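Local coordinates for protein butyrophilin subfamily 1 member A1 (Bos taurus, PDB 4HH8) that probably acts as a membrane receptor in milk-fat droplet secretion and probably restrains T-cell proliferation, this chain being its two extracellular immunoglobulin-like domains, at residues Val161-His166 with Phe171-Glu176; Phe15-Pro20 with Cys110-Asp115; Arg78-Leu83 with Ala102-Glu107. The protein carries 1 engineered substitution. All blocks are in the same frame, centred on the assembly; numbering follows the deposited sequence.

In the fold
The three contacts illustrate how immunoglobulin-like domains combine different chemistries to join their strands. Interactions 2 and 3 lie in the N-terminal V-set domain, with centres about 19 Å apart, and both use strand 106-114; interaction 1 belongs to the second domain, its centre about 47 Å from that of interaction 2. Interaction 2 is buried and apolar, joining the two sheets beside the disulfide. Interaction 3, partly buried, spans its gap with a single charged pair just before that strand. Interaction 1 is a surface contact of mixed character, combining a backbone bridge, aromatic packing and a polar chain from indole to carboxylate.

Interaction 1. Residues Val161-His166 with Phe171-Glu176; sequences VQWQTH and FPSMSE. Unlike the reference sequence in segment 161-166: Gln164 (reference Arg).
Trp163 and Phe171 form an antiparallel hydrogen-bonded pair, a compact example of how one backbone bridge can carry both an aromatic and a polar contact. The direct backbone bond runs from Phe171 N to Trp163 O, 3.0 Å apart. On the return side a water takes the place of a second direct bond, accepting from Trp163 N and donating to Phe171 O.

The aromatic contact is made less by the two rings than by a ring and a methylene. Trp163 CB sits over one face of the Phe171 ring, 3.7 Å from its centroid and displaced toward the rim, in a CH-pi interaction. Phe171 holds CG between its backbone N and carbonyl carbon (chi1 59°), which folds the ring back over strand 160-165. The indole and phenyl planes are 23° apart but slid past each other, so they barely overlap. At another part of the phenyl ring, Thr165 CG2 touches Phe171 CE2 at 4.1 Å.

The polar contact starts at the indole N-H. Trp163 NE1 donates to Ser173 OG at 3.0 Å, with the acceptor lying in the plane of the indole, and Ser173 OG in turn donates to Glu176 OE2 at 2.8 Å, on the anti lone pair of that oxygen. The serine hydroxyl thus passes the bond on from ring to carboxylate, while the other oxygen, OE1, forms a salt bridge with Arg178. Val161 meets the carboxylate from the opposite direction, its CB 3.7 Å from Glu176 OE2.

Trp163 also packs on Cys150 and Leu148, and Met174 and Ser175 both face Ser191 in a classic beta bulge. A strand tryptophan against the cysteine of the facing sheet, with the chain then crossing to that sheet, is characteristic of the immunoglobulin sandwich.

Interaction 2. Residues Phe15-Pro20 with Cys110-Asp115; sequences FDVIGP and CFFRQD
Val17 and Phe112 mark the nearest approach of the two backbones, with 7.2 Å between Val17 CA and Phe112 CA, too far for strand pairing, so the segments are joined through side chains. The contact exemplifies the way a sandwich is closed near its edge, by inward-pointing residues from both layers.

Val17 carries most of it, and its two methyls divide the work. CG2 presses on the root of the Phe112 ring, 3.5 Å from Phe112 CD2. CG1, placed anti to the backbone N (chi1 167°), rests 3.7 Å from Cys110 SG and also lies 3.8 Å from Phe112 CD2, so both methyls touch the same ring carbon. The valine therefore sits between an aromatic ring and a sulfur, the side chains of Val17 and Phe112 crossing obliquely.

Two residues before Val17, just ahead of strand 16-18, Phe15 adds a looser contact. The rim of its ring, at Phe15 CE1, comes within 3.9 Å of Phe112 O, with the oxygen near the ring plane, so that the slightly positive C-H edge and not the pi face is turned to the carbonyl. The same carbon lies 4.4 Å from Phe112 CB.

The sulfur touched by Val17 belongs to the Cys36-Cys110 disulfide, which ties the two sheets together at this point. Strand 16-18 is the outer strand of its sheet, bonded through Asp16 and Ile18 to strand 32-39, and Leu38 of that neighbour packs on Phe15, Val17 and Phe112 alike. In the facing sheet strand 106-114 runs between strands 48-52 and 117-128; after Gly19 and Pro20 the N-terminal chain crosses to this second sheet, where strand 24-27 lies parallel to strand 117-128.

Interaction 3. Residues Arg78-Leu83 with Ala102-Glu107; sequences RGRVSL and ASDDGE
The guanidinium of Arg80 presents its edge to the carboxylate of Asp104, the two planes nearly coplanar at 23°, in a worked case of charge bridging what backbones cannot. Even the nearest alpha carbons, Arg80 CA and Asp104 CA, are 11.7 Å apart; the arginine chain spans a little over half of that gap and Asp104 the rest, the bend at chi3 (-62°) turning the guanidinium without lengthening the chain. Its strong bond is from Arg80 NH2 to the syn side of Asp104 OD2, 2.8 Å long and almost straight at 178°; the companion, Arg80 NH1 to Asp104 OD1, is weak at 3.4 Å.

Both groups are fixed by further partners. Arg80 NH2 also reaches Gln98 O, and Asp104 OD2 accepts from Lys101 N. A methionine in place of Arg80 would probably leave the buried carboxylate of Asp104 without its countercharge and the Gln98 carbonyl without this donor.

Asp104 opens the D-x-G-x-Y-x-C signature that runs on to Cys110, and its backbone O takes a hydrogen bond from Tyr108 OH, as in a tyrosine corner. An arginine just before strand 81-85 paired with this aspartate is the salt bridge characteristic of V-set immunoglobulin domains.

Interaction 1. Residues Val161-His166 with Phe171-Glu176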
loop_
_atom_site.group_PDB
_atom_site.type_symbol
_atom_site.label_atom_id
_atom_site.label_comp_id
_atom_site.label_asym_id
_atom_site.label_seq_id
_atom_site.Cartn_x
_atom_site.Cartn_y
_atom_site.Cartn_z
ATOM N N VAL A 161 10.574 8.717 -9.543
ATOM C CA VAL A 161 10.594 9.446 -10.787
ATOM C C VAL A 161 11.857 9.007 -11.554
ATOM O O VAL A 161 12.907 8.926 -10.969
ATOM C CB VAL A 161 10.686 10.952 -10.529
ATOM C CG1 VAL A 161 10.703 11.723 -11.828
ATOM C CG2 VAL A 161 9.500 11.471 -9.610
ATOM N N GLN A 162 11.749 8.734 -12.857
ATOM C CA GLN A 162 12.912 8.398 -13.667
ATOM C C GLN A 162 12.820 9.197 -14.965
ATOM O O GLN A 162 11.808 9.163 -15.642
ATOM C CB GLN A 162 12.982 6.859 -13.893
ATOM C CG GLN A 162 13.888 6.342 -15.038
ATOM C CD GLN A 162 13.421 4.941 -15.617
ATOM O OE1 GLN A 162 12.302 4.788 -16.177
ATOM N NE2 GLN A 162 14.292 3.945 -15.497
ATOM N N TRP A 163 13.851 9.953 -15.282
ATOM C CA TRP A 163 13.949 10.614 -16.578
ATOM C C TRP A 163 14.834 9.804 -17.504
ATOM O O TRP A 163 15.873 9.322 -17.087
ATOM C CB TRP A 163 14.575 11.999 -16.448
ATOM C CG TRP A 163 13.818 12.920 -15.577
ATOM C CD1 TRP A 163 13.926 13.043 -14.210
ATOM C CD2 TRP A 163 12.825 13.844 -15.989
ATOM N NE1 TRP A 163 13.075 14.004 -13.757
ATOM C CE2 TRP A 163 12.373 14.508 -14.829
ATOM C CE3 TRP A 163 12.284 14.207 -17.242
ATOM C CZ2 TRP A 163 11.427 15.526 -14.875
ATOM C CZ3 TRP A 163 11.319 15.231 -17.285
ATOM C CH2 TRP A 163 10.899 15.862 -16.097
ATOM N N GLN A 164 14.454 9.731 -18.771
ATOM C CA GLN A 164 15.199 8.974 -19.765
ATOM C C GLN A 164 15.281 9.716 -21.069
ATOM O O GLN A 164 14.311 10.364 -21.461
ATOM C CB GLN A 164 14.487 7.654 -20.027
ATOM C CG GLN A 164 15.009 6.501 -19.255
ATOM C CD GLN A 164 14.387 5.225 -19.747
ATOM O OE1 GLN A 164 13.172 5.038 -19.642
ATOM N NE2 GLN A 164 15.200 4.350 -20.321
ATOM N N THR A 165 16.433 9.618 -21.744
ATOM C CA THR A 165 16.571 10.106 -23.137
ATOM C C THR A 165 15.843 9.111 -24.019
ATOM O O THR A 165 15.431 8.045 -23.537
ATOM C CB THR A 165 18.074 10.264 -23.626
ATOM O OG1 THR A 165 18.628 8.997 -24.023
ATOM C CG2 THR A 165 18.967 10.881 -22.552
ATOM N N HIS A 166 15.670 9.441 -25.302
ATOM C CA HIS A 166 15.043 8.489 -26.253
ATOM C C HIS A 166 15.892 7.208 -26.412
ATOM O O HIS A 166 15.357 6.106 -26.620
ATOM C CB HIS A 166 14.744 9.164 -27.606
ATOM C CG HIS A 166 13.809 8.378 -28.493
ATOM N ND1 HIS A 166 12.852 7.508 -28.003
ATOM C CD2 HIS A 166 13.677 8.355 -29.844
ATOM C CE1 HIS A 166 12.184 6.971 -29.011
ATOM N NE2 HIS A 166 12.667 7.467 -30.139
ATOM N N PHE A 171 18.704 9.826 -16.356
ATOM C CA PHE A 171 19.401 10.885 -15.672
ATOM C C PHE A 171 18.507 11.395 -14.543
ATOM O O PHE A 171 17.295 11.171 -14.581
ATOM C CB PHE A 171 19.837 11.976 -16.645
ATOM C CG PHE A 171 18.718 12.606 -17.398
ATOM C CD1 PHE A 171 18.116 13.755 -16.929
ATOM C CD2 PHE A 171 18.286 12.068 -18.582
ATOM C CE1 PHE A 171 17.085 14.346 -17.623
ATOM C CE2 PHE A 171 17.272 12.655 -19.293
ATOM C CZ PHE A 171 16.671 13.814 -18.805
ATOM N N PRO A 172 19.096 11.998 -13.488
ATOM C CA PRO A 172 18.290 12.349 -12.321
ATOM C C PRO A 172 17.475 13.641 -12.471
ATOM O O PRO A 172 17.733 14.400 -13.396
ATOM C CB PRO A 172 19.330 12.518 -11.212
ATOM C CG PRO A 172 20.571 12.776 -11.909
ATOM C CD PRO A 172 20.531 11.983 -13.160
ATOM N N SER A 173 16.519 13.886 -11.564
ATOM C CA SER A 173 15.887 15.214 -11.466
ATOM C C SER A 173 16.881 16.273 -10.973
ATOM O O SER A 173 17.915 15.965 -10.394
ATOM C CB SER A 173 14.669 15.186 -10.520
ATOM O OG SER A 173 13.806 14.088 -10.828
HETATM N N MSE A 174 16.540 17.535 -11.194
HETATM C CA MSE A 174 17.158 18.661 -10.486
HETATM C C MSE A 174 16.585 18.705 -9.098
HETATM O O MSE A 174 17.321 18.631 -8.096
HETATM C CB MSE A 174 16.843 19.966 -11.190
HETATM C CG MSE A 174 17.981 20.418 -12.113
HETATM SE SE MSE A 174 19.585 20.991 -11.091
HETATM C CE MSE A 174 18.960 22.865 -10.843
ATOM N N SER A 175 15.262 18.840 -9.039
ATOM C CA SER A 175 14.584 18.929 -7.778
ATOM C C SER A 175 13.361 18.012 -7.778
ATOM O O SER A 175 12.840 17.723 -8.812
ATOM C CB SER A 175 14.151 20.365 -7.519
ATOM O OG SER A 175 13.092 20.717 -8.401
ATOM N N GLU A 176 12.891 17.597 -6.611
ATOM C CA GLU A 176 11.649 16.880 -6.552
ATOM C C GLU A 176 10.901 17.261 -5.317
ATOM O O GLU A 176 11.512 17.561 -4.294
ATOM C CB GLU A 176 11.829 15.358 -6.467
ATOM C CG GLU A 176 12.903 14.775 -7.327
ATOM C CD GLU A 176 12.834 13.256 -7.394
ATOM O OE1 GLU A 176 12.471 12.576 -6.385
ATOM O OE2 GLU A 176 13.150 12.748 -8.476
HETATM O O HOH W 1 15.639 10.082 -13.079
#

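Interaction 2. Residues Phe15-Pro20 with Cys110-Asp115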
loop_
_atom_site.group_PDB
_atom_site.type_symbol
_atom_site.label_atom_id
_atom_site.label_comp_id
_atom_site.label_asym_id
_atom_site.label_seq_id
_atom_site.Cartn_x
_atom_site.Cartn_y
_atom_site.Cartn_z
ATOM N N PHE A 15 -0.784 -25.261 20.455
ATOM C CA PHE A 15 -0.929 -24.826 19.072
ATOM C C PHE A 15 -0.076 -23.601 18.827
ATOM O O PHE A 15 0.263 -22.875 19.766
ATOM C CB PHE A 15 -2.396 -24.482 18.756
ATOM C CG PHE A 15 -2.982 -23.378 19.615
ATOM C CD1 PHE A 15 -2.717 -22.036 19.347
ATOM C CD2 PHE A 15 -3.832 -23.682 20.670
ATOM C CE1 PHE A 15 -3.280 -21.013 20.129
ATOM C CE2 PHE A 15 -4.412 -22.662 21.459
ATOM C CZ PHE A 15 -4.129 -21.335 21.184
ATOM N N ASP A 16 0.253 -23.368 17.561
ATOM C CA ASP A 16 0.829 -22.081 17.173
ATOM C C ASP A 16 -0.039 -21.374 16.139
ATOM O O ASP A 16 -0.947 -21.957 15.521
ATOM C CB ASP A 16 2.290 -22.209 16.673
ATOM C CG ASP A 16 3.241 -22.734 17.759
ATOM O OD1 ASP A 16 3.384 -22.066 18.824
ATOM O OD2 ASP A 16 3.838 -23.830 17.549
ATOM N N VAL A 17 0.255 -20.096 15.988
ATOM C CA VAL A 17 -0.440 -19.210 15.075
ATOM C C VAL A 17 0.630 -18.721 14.108
ATOM O O VAL A 17 1.614 -18.151 14.531
ATOM C CB VAL A 17 -1.064 -18.018 15.825
ATOM C CG1 VAL A 17 -1.515 -16.949 14.833
ATOM C CG2 VAL A 17 -2.213 -18.470 16.649
ATOM N N ILE A 18 0.416 -18.958 12.819
ATOM C CA ILE A 18 1.354 -18.579 11.783
ATOM C C ILE A 18 0.814 -17.442 10.925
ATOM O O ILE A 18 -0.303 -17.522 10.438
ATOM C CB ILE A 18 1.645 -19.784 10.844
ATOM C CG1 ILE A 18 1.853 -21.064 11.648
ATOM C CG2 ILE A 18 2.907 -19.507 9.996
ATOM C CD1 ILE A 18 2.021 -22.306 10.780
ATOM N N GLY A 19 1.605 -16.395 10.707
ATOM C CA GLY A 19 1.216 -15.345 9.765
ATOM C C GLY A 19 1.720 -15.640 8.356
ATOM O O GLY A 19 2.423 -16.621 8.149
ATOM N N PRO A 20 1.353 -14.810 7.367
ATOM C CA PRO A 20 1.823 -15.126 5.996
ATOM C C PRO A 20 3.339 -14.997 5.813
ATOM O O PRO A 20 3.980 -14.227 6.538
ATOM C CB PRO A 20 1.092 -14.103 5.109
ATOM C CG PRO A 20 0.109 -13.371 6.033
ATOM C CD PRO A 20 0.583 -13.552 7.433
ATOM N N CYS A 110 -2.379 -10.968 14.764
ATOM C CA CYS A 110 -3.529 -11.877 14.875
ATOM C C CYS A 110 -3.373 -12.776 16.074
ATOM O O CYS A 110 -2.408 -13.541 16.165
ATOM C CB CYS A 110 -3.690 -12.731 13.632
ATOM S SG CYS A 110 -2.182 -13.682 13.224
ATOM N N PHE A 111 -4.361 -12.711 16.959
ATOM C CA PHE A 111 -4.340 -13.406 18.226
ATOM C C PHE A 111 -5.493 -14.420 18.269
ATOM O O PHE A 111 -6.638 -14.073 17.976
ATOM C CB PHE A 111 -4.487 -12.332 19.297
ATOM C CG PHE A 111 -4.545 -12.840 20.698
ATOM C CD1 PHE A 111 -3.369 -13.095 21.413
ATOM C CD2 PHE A 111 -5.769 -12.967 21.349
ATOM C CE1 PHE A 111 -3.424 -13.523 22.734
ATOM C CE2 PHE A 111 -5.846 -13.395 22.662
ATOM C CZ PHE A 111 -4.668 -13.673 23.365
ATOM N N PHE A 112 -5.161 -15.664 18.615
ATOM C CA PHE A 112 -6.099 -16.783 18.754
ATOM C C PHE A 112 -6.067 -17.224 20.211
ATOM O O PHE A 112 -4.996 -17.509 20.712
ATOM C CB PHE A 112 -5.629 -17.985 17.947
ATOM C CG PHE A 112 -5.830 -17.867 16.483
ATOM C CD1 PHE A 112 -6.655 -18.756 15.821
ATOM C CD2 PHE A 112 -5.165 -16.902 15.746
ATOM C CE1 PHE A 112 -6.827 -18.667 14.442
ATOM C CE2 PHE A 112 -5.349 -16.796 14.375
ATOM C CZ PHE A 112 -6.168 -17.666 13.725
ATOM N N ARG A 113 -7.223 -17.315 20.871
ATOM C CA ARG A 113 -7.282 -17.803 22.252
ATOM C C ARG A 113 -8.364 -18.856 22.479
ATOM O O ARG A 113 -9.511 -18.670 22.072
ATOM C CB ARG A 113 -7.487 -16.663 23.264
ATOM C CG ARG A 113 -8.035 -17.162 24.652
ATOM C CD ARG A 113 -8.302 -16.049 25.666
ATOM N NE ARG A 113 -7.035 -15.465 26.085
ATOM C CZ ARG A 113 -6.892 -14.477 26.968
ATOM N NH1 ARG A 113 -7.956 -13.922 27.575
ATOM N NH2 ARG A 113 -5.668 -14.035 27.247
ATOM N N GLN A 114 -7.981 -19.950 23.138
ATOM C CA GLN A 114 -8.930 -20.908 23.701
ATOM C C GLN A 114 -8.641 -21.065 25.200
ATOM O O GLN A 114 -7.581 -21.555 25.592
ATOM C CB GLN A 114 -8.870 -22.248 22.974
ATOM C CG GLN A 114 -10.184 -23.021 23.006
ATOM C CD GLN A 114 -10.110 -24.314 22.186
ATOM O OE1 GLN A 114 -9.240 -25.175 22.418
ATOM N NE2 GLN A 114 -11.017 -24.451 21.214
ATOM N N ASP A 115 -9.599 -20.621 26.018
ATOM C CA ASP A 115 -9.446 -20.461 27.475
ATOM C C ASP A 115 -8.134 -19.800 27.899
ATOM O O ASP A 115 -7.979 -18.577 27.782
ATOM C CB ASP A 115 -9.620 -21.787 28.209
ATOM C CG ASP A 115 -10.922 -22.465 27.883
ATOM O OD1 ASP A 115 -11.995 -21.812 27.959
ATOM O OD2 ASP A 115 -10.874 -23.672 27.568
#

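Interaction 3. Residues Arg78-Leu83 with Ala102-Glu107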
loop_
_atom_site.group_PDB
_atom_site.type_symbol
_atom_site.label_atom_id
_atom_site.label_comp_id
_atom_site.label_asym_id
_atom_site.label_seq_id
_atom_site.Cartn_x
_atom_site.Cartn_y
_atom_site.Cartn_z
ATOM N N ARG A 78 -15.050 -0.518 12.472
ATOM C CA ARG A 78 -16.413 -1.026 12.566
ATOM C C ARG A 78 -17.153 -0.861 11.296
ATOM O O ARG A 78 -17.142 0.215 10.724
ATOM C CB ARG A 78 -17.198 -0.252 13.607
ATOM C CG ARG A 78 -17.386 -0.961 14.905
ATOM C CD ARG A 78 -18.100 0.009 15.812
ATOM N NE ARG A 78 -17.566 -0.050 17.161
ATOM C CZ ARG A 78 -17.542 0.984 17.999
ATOM N NH1 ARG A 78 -17.996 2.178 17.601
ATOM N NH2 ARG A 78 -17.045 0.824 19.229
ATOM N N GLY A 79 -17.836 -1.913 10.866
ATOM C CA GLY A 79 -18.633 -1.822 9.654
ATOM C C GLY A 79 -17.851 -2.006 8.349
ATOM O O GLY A 79 -18.459 -2.053 7.282
ATOM N N ARG A 80 -16.519 -2.119 8.418
ATOM C CA ARG A 80 -15.725 -2.430 7.206
ATOM C C ARG A 80 -14.860 -3.692 7.383
ATOM O O ARG A 80 -14.051 -4.015 6.520
ATOM C CB ARG A 80 -14.888 -1.207 6.766
ATOM C CG ARG A 80 -14.085 -0.532 7.878
ATOM C CD ARG A 80 -13.476 0.862 7.486
ATOM N NE ARG A 80 -12.533 0.718 6.396
ATOM C CZ ARG A 80 -11.213 0.860 6.473
ATOM N NH1 ARG A 80 -10.592 1.267 7.588
ATOM N NH2 ARG A 80 -10.516 0.646 5.372
ATOM N N VAL A 81 -15.041 -4.397 8.501
ATOM C CA VAL A 81 -14.288 -5.625 8.799
ATOM C C VAL A 81 -15.212 -6.827 8.946
ATOM O O VAL A 81 -16.349 -6.694 9.400
ATOM C CB VAL A 81 -13.426 -5.512 10.088
ATOM C CG1 VAL A 81 -12.367 -4.438 9.943
ATOM C CG2 VAL A 81 -14.301 -5.230 11.320
ATOM N N SER A 82 -14.719 -7.996 8.550
ATOM C CA SER A 82 -15.467 -9.252 8.640
ATOM C C SER A 82 -14.519 -10.431 8.587
ATOM O O SER A 82 -13.443 -10.344 8.020
ATOM C CB SER A 82 -16.550 -9.381 7.540
ATOM O OG SER A 82 -15.989 -9.442 6.236
ATOM N N LEU A 83 -14.962 -11.548 9.150
ATOM C CA LEU A 83 -14.161 -12.734 9.277
ATOM C C LEU A 83 -14.336 -13.522 8.018
ATOM O O LEU A 83 -15.465 -13.743 7.586
ATOM C CB LEU A 83 -14.675 -13.570 10.452
ATOM C CG LEU A 83 -13.843 -14.784 10.851
ATOM C CD1 LEU A 83 -12.403 -14.371 11.193
ATOM C CD2 LEU A 83 -14.544 -15.482 11.998
ATOM N N ALA A 102 -4.768 4.444 2.697
ATOM C CA ALA A 102 -3.367 4.642 3.080
ATOM C C ALA A 102 -3.084 4.476 4.580
ATOM O O ALA A 102 -2.075 3.889 4.968
ATOM C CB ALA A 102 -2.882 6.013 2.595
ATOM N N SER A 103 -3.965 4.988 5.427
ATOM C CA SER A 103 -3.826 4.827 6.889
ATOM C C SER A 103 -3.913 3.375 7.396
ATOM O O SER A 103 -3.472 3.085 8.517
ATOM C CB SER A 103 -4.901 5.655 7.602
ATOM O OG SER A 103 -6.169 5.328 7.045
ATOM N N ASP A 104 -4.475 2.466 6.586
ATOM C CA ASP A 104 -4.522 1.039 6.918
ATOM C C ASP A 104 -3.176 0.323 6.765
ATOM O O ASP A 104 -3.005 -0.808 7.261
ATOM C CB ASP A 104 -5.550 0.333 6.043
ATOM C CG ASP A 104 -6.951 0.798 6.327
ATOM O OD1 ASP A 104 -7.238 1.078 7.518
ATOM O OD2 ASP A 104 -7.760 0.855 5.384
ATOM N N ASP A 105 -2.227 0.963 6.076
ATOM C CA ASP A 105 -0.868 0.410 5.909
ATOM C C ASP A 105 -0.182 0.206 7.253
ATOM O O ASP A 105 -0.255 1.074 8.120
ATOM C CB ASP A 105 -0.030 1.395 5.099
ATOM C CG ASP A 105 1.260 0.790 4.599
ATOM O OD1 ASP A 105 1.321 0.424 3.414
ATOM O OD2 ASP A 105 2.210 0.675 5.384
ATOM N N GLY A 106 0.471 -0.941 7.423
ATOM C CA GLY A 106 1.244 -1.202 8.630
ATOM C C GLY A 106 1.161 -2.631 9.129
ATOM O O GLY A 106 0.706 -3.541 8.428
ATOM N N GLU A 107 1.574 -2.805 10.370
ATOM C CA GLU A 107 1.696 -4.114 11.013
ATOM C C GLU A 107 0.406 -4.433 11.749
ATOM O O GLU A 107 -0.139 -3.592 12.481
ATOM C CB GLU A 107 2.856 -4.068 12.024
ATOM C CG GLU A 107 3.146 -5.404 12.710
ATOM C CD GLU A 107 4.135 -5.274 13.892
ATOM O OE1 GLU A 107 5.359 -5.450 13.645
ATOM O OE2 GLU A 107 3.685 -4.974 15.049
#